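Local coordinates for chromosome partition protein Smc (PDB 3NWC), which dimerises and binds DNA through its hinge domain, the part described here, and is probably required for chromosome condensation and partitioning, at residues Y51-A54 and I55-L59; V106-A110 and V111-E115. All blocks are in the same frame, centred on the assembly; numbering follows the deposited sequence.

Contact 1: residues Y51-A54 and I55-L59; sequences YALA and IEVAL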
loop_
_atom_site.group_PDB
_atom_site.type_symbol
_atom_site.label_atom_id
_atom_site.label_comp_id
_atom_site.label_asym_id
_atom_site.label_seq_id
_atom_site.Cartn_x
_atom_site.Cartn_y
_atom_site.Cartn_z
ATOM N N TYR A 51 3.076 13.634 -17.248
ATOM C CA TYR A 51 2.343 13.061 -16.113
ATOM C C TYR A 51 2.858 11.694 -15.698
ATOM O O TYR A 51 2.238 11.015 -14.873
ATOM C CB TYR A 51 0.840 12.980 -16.419
ATOM C CG TYR A 51 0.281 14.319 -16.815
ATOM C CD1 TYR A 51 0.178 15.338 -15.884
ATOM C CD2 TYR A 51 -0.114 14.572 -18.123
ATOM C CE1 TYR A 51 -0.313 16.583 -16.245
ATOM C CE2 TYR A 51 -0.607 15.804 -18.488
ATOM C CZ TYR A 51 -0.702 16.803 -17.551
ATOM O OH TYR A 51 -1.196 18.037 -17.916
ATOM N N ALA A 52 3.996 11.288 -16.258
ATOM C CA ALA A 52 4.535 9.965 -15.957
ATOM C C ALA A 52 4.804 9.752 -14.477
ATOM O O ALA A 52 4.490 8.698 -13.940
ATOM C CB ALA A 52 5.789 9.695 -16.759
ATOM N N LEU A 53 5.404 10.732 -13.820
ATOM C CA LEU A 53 5.664 10.614 -12.385
ATOM C C LEU A 53 4.356 10.653 -11.583
ATOM O O LEU A 53 4.138 9.861 -10.666
ATOM C CB LEU A 53 6.641 11.710 -11.923
ATOM C CG LEU A 53 7.041 11.771 -10.443
ATOM C CD1 LEU A 53 7.687 10.452 -9.965
ATOM C CD2 LEU A 53 7.987 12.932 -10.201
ATOM N N ALA A 54 3.471 11.575 -11.936
ATOM C CA ALA A 54 2.192 11.670 -11.231
ATOM C C ALA A 54 1.410 10.360 -11.258
ATOM O O ALA A 54 0.821 9.950 -10.254
ATOM C CB ALA A 54 1.357 12.816 -11.826
ATOM N N ILE A 55 1.400 9.698 -12.411
ATOM C CA ILE A 55 0.685 8.434 -12.559
ATOM C C ILE A 55 1.402 7.286 -11.830
ATOM O O ILE A 55 0.754 6.452 -11.199
ATOM C CB ILE A 55 0.464 8.077 -14.049
ATOM C CG1 ILE A 55 -0.474 9.120 -14.677
ATOM C CG2 ILE A 55 -0.134 6.691 -14.187
ATOM C CD1 ILE A 55 -1.772 9.279 -13.884
ATOM N N GLU A 56 2.729 7.241 -11.923
ATOM C CA GLU A 56 3.488 6.251 -11.149
ATOM C C GLU A 56 3.150 6.384 -9.665
ATOM O O GLU A 56 2.865 5.386 -8.994
ATOM C CB GLU A 56 4.991 6.433 -11.372
ATOM C CG GLU A 56 5.882 5.609 -10.428
ATOM C CD GLU A 56 5.763 4.117 -10.648
ATOM O OE1 GLU A 56 5.528 3.693 -11.796
ATOM O OE2 GLU A 56 5.914 3.366 -9.662
ATOM N N VAL A 57 3.202 7.612 -9.150
ATOM C CA VAL A 57 2.908 7.858 -7.734
ATOM C C VAL A 57 1.447 7.547 -7.383
ATOM O O VAL A 57 1.146 6.917 -6.351
ATOM C CB VAL A 57 3.273 9.314 -7.334
ATOM C CG1 VAL A 57 2.760 9.654 -5.943
ATOM C CG2 VAL A 57 4.794 9.540 -7.441
ATOM N N ALA A 58 0.522 7.986 -8.225
ATOM C CA ALA A 58 -0.880 7.784 -7.876
ATOM C C ALA A 58 -1.305 6.313 -7.922
ATOM O O ALA A 58 -2.216 5.893 -7.190
ATOM C CB ALA A 58 -1.801 8.649 -8.748
ATOM N N LEU A 59 -0.688 5.536 -8.809
ATOM C CA LEU A 59 -0.943 4.098 -8.846
ATOM C C LEU A 59 -0.292 3.421 -7.650
ATOM O O LEU A 59 -0.892 2.568 -7.003
ATOM C CB LEU A 59 -0.372 3.484 -10.112
ATOM C CG LEU A 59 -1.250 3.154 -11.304
ATOM C CD1 LEU A 59 -0.428 2.368 -12.312
ATOM C CD2 LEU A 59 -2.445 2.330 -10.855
#

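Contact 2: residues V106-A110 and V111-E115; sequences VGLPA and VDVIE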
loop_
_atom_site.group_PDB
_atom_site.type_symbol
_atom_site.label_atom_id
_atom_site.label_comp_id
_atom_site.label_asym_id
_atom_site.label_seq_id
_atom_site.Cartn_x
_atom_site.Cartn_y
_atom_site.Cartn_z
ATOM N N VAL A 106 -11.033 20.605 -8.935
ATOM C CA VAL A 106 -9.739 21.029 -8.411
ATOM C C VAL A 106 -8.613 20.899 -9.437
ATOM O O VAL A 106 -7.661 21.674 -9.435
ATOM C CB VAL A 106 -9.389 20.251 -7.131
ATOM C CG1 VAL A 106 -7.888 20.276 -6.863
ATOM C CG2 VAL A 106 -10.166 20.807 -5.952
ATOM N N GLY A 107 -8.720 19.926 -10.329
ATOM C CA GLY A 107 -7.683 19.761 -11.326
ATOM C C GLY A 107 -7.991 18.697 -12.347
ATOM O O GLY A 107 -9.148 18.387 -12.594
ATOM N N LEU A 108 -6.940 18.117 -12.918
ATOM C CA LEU A 108 -7.079 17.202 -14.038
ATOM C C LEU A 108 -7.210 15.761 -13.571
ATOM O O LEU A 108 -6.280 15.223 -12.959
ATOM C CB LEU A 108 -5.846 17.338 -14.937
ATOM C CG LEU A 108 -5.641 16.390 -16.122
ATOM C CD1 LEU A 108 -6.727 16.601 -17.191
ATOM C CD2 LEU A 108 -4.261 16.623 -16.721
ATOM N N PRO A 109 -8.353 15.117 -13.865
ATOM C CA PRO A 109 -8.506 13.708 -13.492
ATOM C C PRO A 109 -7.399 12.837 -14.072
ATOM O O PRO A 109 -7.098 12.892 -15.265
ATOM C CB PRO A 109 -9.838 13.319 -14.122
ATOM C CG PRO A 109 -10.629 14.599 -14.087
ATOM C CD PRO A 109 -9.612 15.684 -14.394
ATOM N N ALA A 110 -6.804 12.009 -13.221
ATOM C CA ALA A 110 -5.698 11.184 -13.678
ATOM C C ALA A 110 -6.094 10.243 -14.809
ATOM O O ALA A 110 -5.293 9.955 -15.693
ATOM C CB ALA A 110 -5.093 10.391 -12.491
ATOM N N VAL A 111 -7.332 9.763 -14.795
ATOM C CA VAL A 111 -7.784 8.866 -15.845
ATOM C C VAL A 111 -7.743 9.539 -17.216
ATOM O O VAL A 111 -7.673 8.859 -18.227
ATOM C CB VAL A 111 -9.206 8.313 -15.597
ATOM C CG1 VAL A 111 -9.256 7.521 -14.299
ATOM C CG2 VAL A 111 -10.233 9.442 -15.592
ATOM N N ASP A 112 -7.776 10.867 -17.246
ATOM C CA ASP A 112 -7.750 11.584 -18.523
ATOM C C ASP A 112 -6.406 11.468 -19.232
ATOM O O ASP A 112 -6.315 11.705 -20.435
ATOM C CB ASP A 112 -8.068 13.053 -18.326
ATOM C CG ASP A 112 -9.528 13.287 -18.021
ATOM O OD1 ASP A 112 -10.284 12.298 -17.951
ATOM O OD2 ASP A 112 -9.895 14.458 -17.847
ATOM N N VAL A 113 -5.360 11.120 -18.490
ATOM C CA VAL A 113 -4.028 11.105 -19.089
ATOM C C VAL A 113 -3.468 9.697 -19.291
ATOM O O VAL A 113 -2.274 9.528 -19.535
ATOM C CB VAL A 113 -3.030 12.005 -18.324
ATOM C CG1 VAL A 113 -3.539 13.443 -18.264
ATOM C CG2 VAL A 113 -2.747 11.457 -16.919
ATOM N N ILE A 114 -4.344 8.698 -19.238
ATOM C CA ILE A 114 -3.954 7.318 -19.487
ATOM C C ILE A 114 -4.876 6.662 -20.510
ATOM O O ILE A 114 -5.990 7.133 -20.775
ATOM C CB ILE A 114 -3.983 6.469 -18.193
ATOM C CG1 ILE A 114 -5.386 6.487 -17.583
ATOM C CG2 ILE A 114 -2.910 6.950 -17.193
ATOM C CD1 ILE A 114 -5.569 5.548 -16.401
ATOM N N GLU A 115 -4.387 5.573 -21.085
ATOM C CA GLU A 115 -5.148 4.749 -22.004
ATOM C C GLU A 115 -5.187 3.335 -21.477
ATOM O O GLU A 115 -4.215 2.845 -20.891
ATOM C CB GLU A 115 -4.521 4.757 -23.406
ATOM C CG GLU A 115 -4.618 6.086 -24.099
ATOM C CD GLU A 115 -4.089 6.058 -25.515
ATOM O OE1 GLU A 115 -3.492 5.037 -25.910
ATOM O OE2 GLU A 115 -4.277 7.063 -26.233
#

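Contact 1: residues Y51-A54 and I55-L59
Four backbone i to i+4 bonds, from Ile55 N to Tyr51 O, Glu56 N to Ala52 O, Val57 N to Leu53 O and Ala58 N to Ala54 O, at 2.8 to 3.0 Å, build the first turns of helix 52-59, with Tyr51 at the N-cap position.

The side chains follow the same i to i+4 spacing. Leu53 and Val57 meet through one methyl each, CD1 of Leu53 lying 3.9 Å from CG2 of Val57. The leucine has CG anti to its own N (chi1 180°), and chi2 of 58° sets the CD1 branch, rather than CD2, toward the valine. CG2 of Val57 also rests 3.3 Å from Leu53 O. Ile55 sits in the same way over the first turn: its CG1 is 3.3 Å from Tyr51 O. The contact of Ile55 CG1 with Tyr51 CB is looser, at 4.4 Å. Ala58 CB packs on Ala54 O at 3.3 Å.

Helix 52-59 is a short helix of the SMC hinge domain, set between helix 4-19 and strand 148-151. Ala54, Val57 and Ala58 lie on Val150 of that strand. Val57 also packs on Arg88 of the second subunit. Leu53 touches Glu9 of helix 4-19, and Ile55 packs on the turn at residues 110-114. Glu56 turns its carboxylate away from the turn, and OE2 forms a salt bridge with Arg17 of helix 4-19.

The chemistry is therefore divided. Main-chain bonds hold these turns, while the apolar side chains are shared out among strand 148-151, helix 4-19 and the 110-114 turn. The one acidic group has its charge met by another helix, which would favour its ionised form.

Contact 2: residues V106-A110 and V111-E115
Asp112 lays one face of its carboxylate against the ring of Pro109. Pro109 CB stands over Asp112 CG at 3.9 Å, and Pro109 CD approaches OD2 of Asp112 to 3.7 Å. The proline ring and the carboxylate are inclined to each other. Leu108 CD1 comes in beside the group, near its plane, 3.9 Å from Asp112 OD2. The aspartate has CG beside its own N (chi1 -73°), which swings the carboxylate back over the proline.

Two overlapping type I turns form a short 3-10 turn here, linking strand 108-109 to strand 114-115. Asp112 N bonds to Pro109 O at 2.9 Å, and Val113 N to Ala110 O at 3.0 Å. These two i to i+3 bonds define the 3-10 turn. The two strands belong to different sheets of the hinge domain: Leu108 bonds through its backbone to Ile133, and Glu115 to Lys45.

On the side facing Tyr51, which touches both residues, Leu108 CD2 meets Val113 CG1 at 3.6 Å. The other valine methyl, CG2 of Val113, lies 3.2 Å from Ala110 O.

Contact 1 comes first along the chain and closes before contact 2 opens. Their centres are about 11 Å apart, and both belong to the SMC hinge domain. The Tyr51 ring packs on Val113, CD2 of Tyr51 being 3.6 Å from Val113 CG1, and its OH meets Leu108. Ile55 CD1 reaches Ala110 CB at 3.8 Å and also packs on Val113. This packing joins helix 52-59 to the turn after strand 108-109. Contact 2 runs from that edge strand, in the sheet that holds 148-151, to strand 114-115, paired with 45-46. Contact 1 meets the dimer partner, through Val57 on Arg88 of the second subunit. No other chain of the dimer touches contact 2.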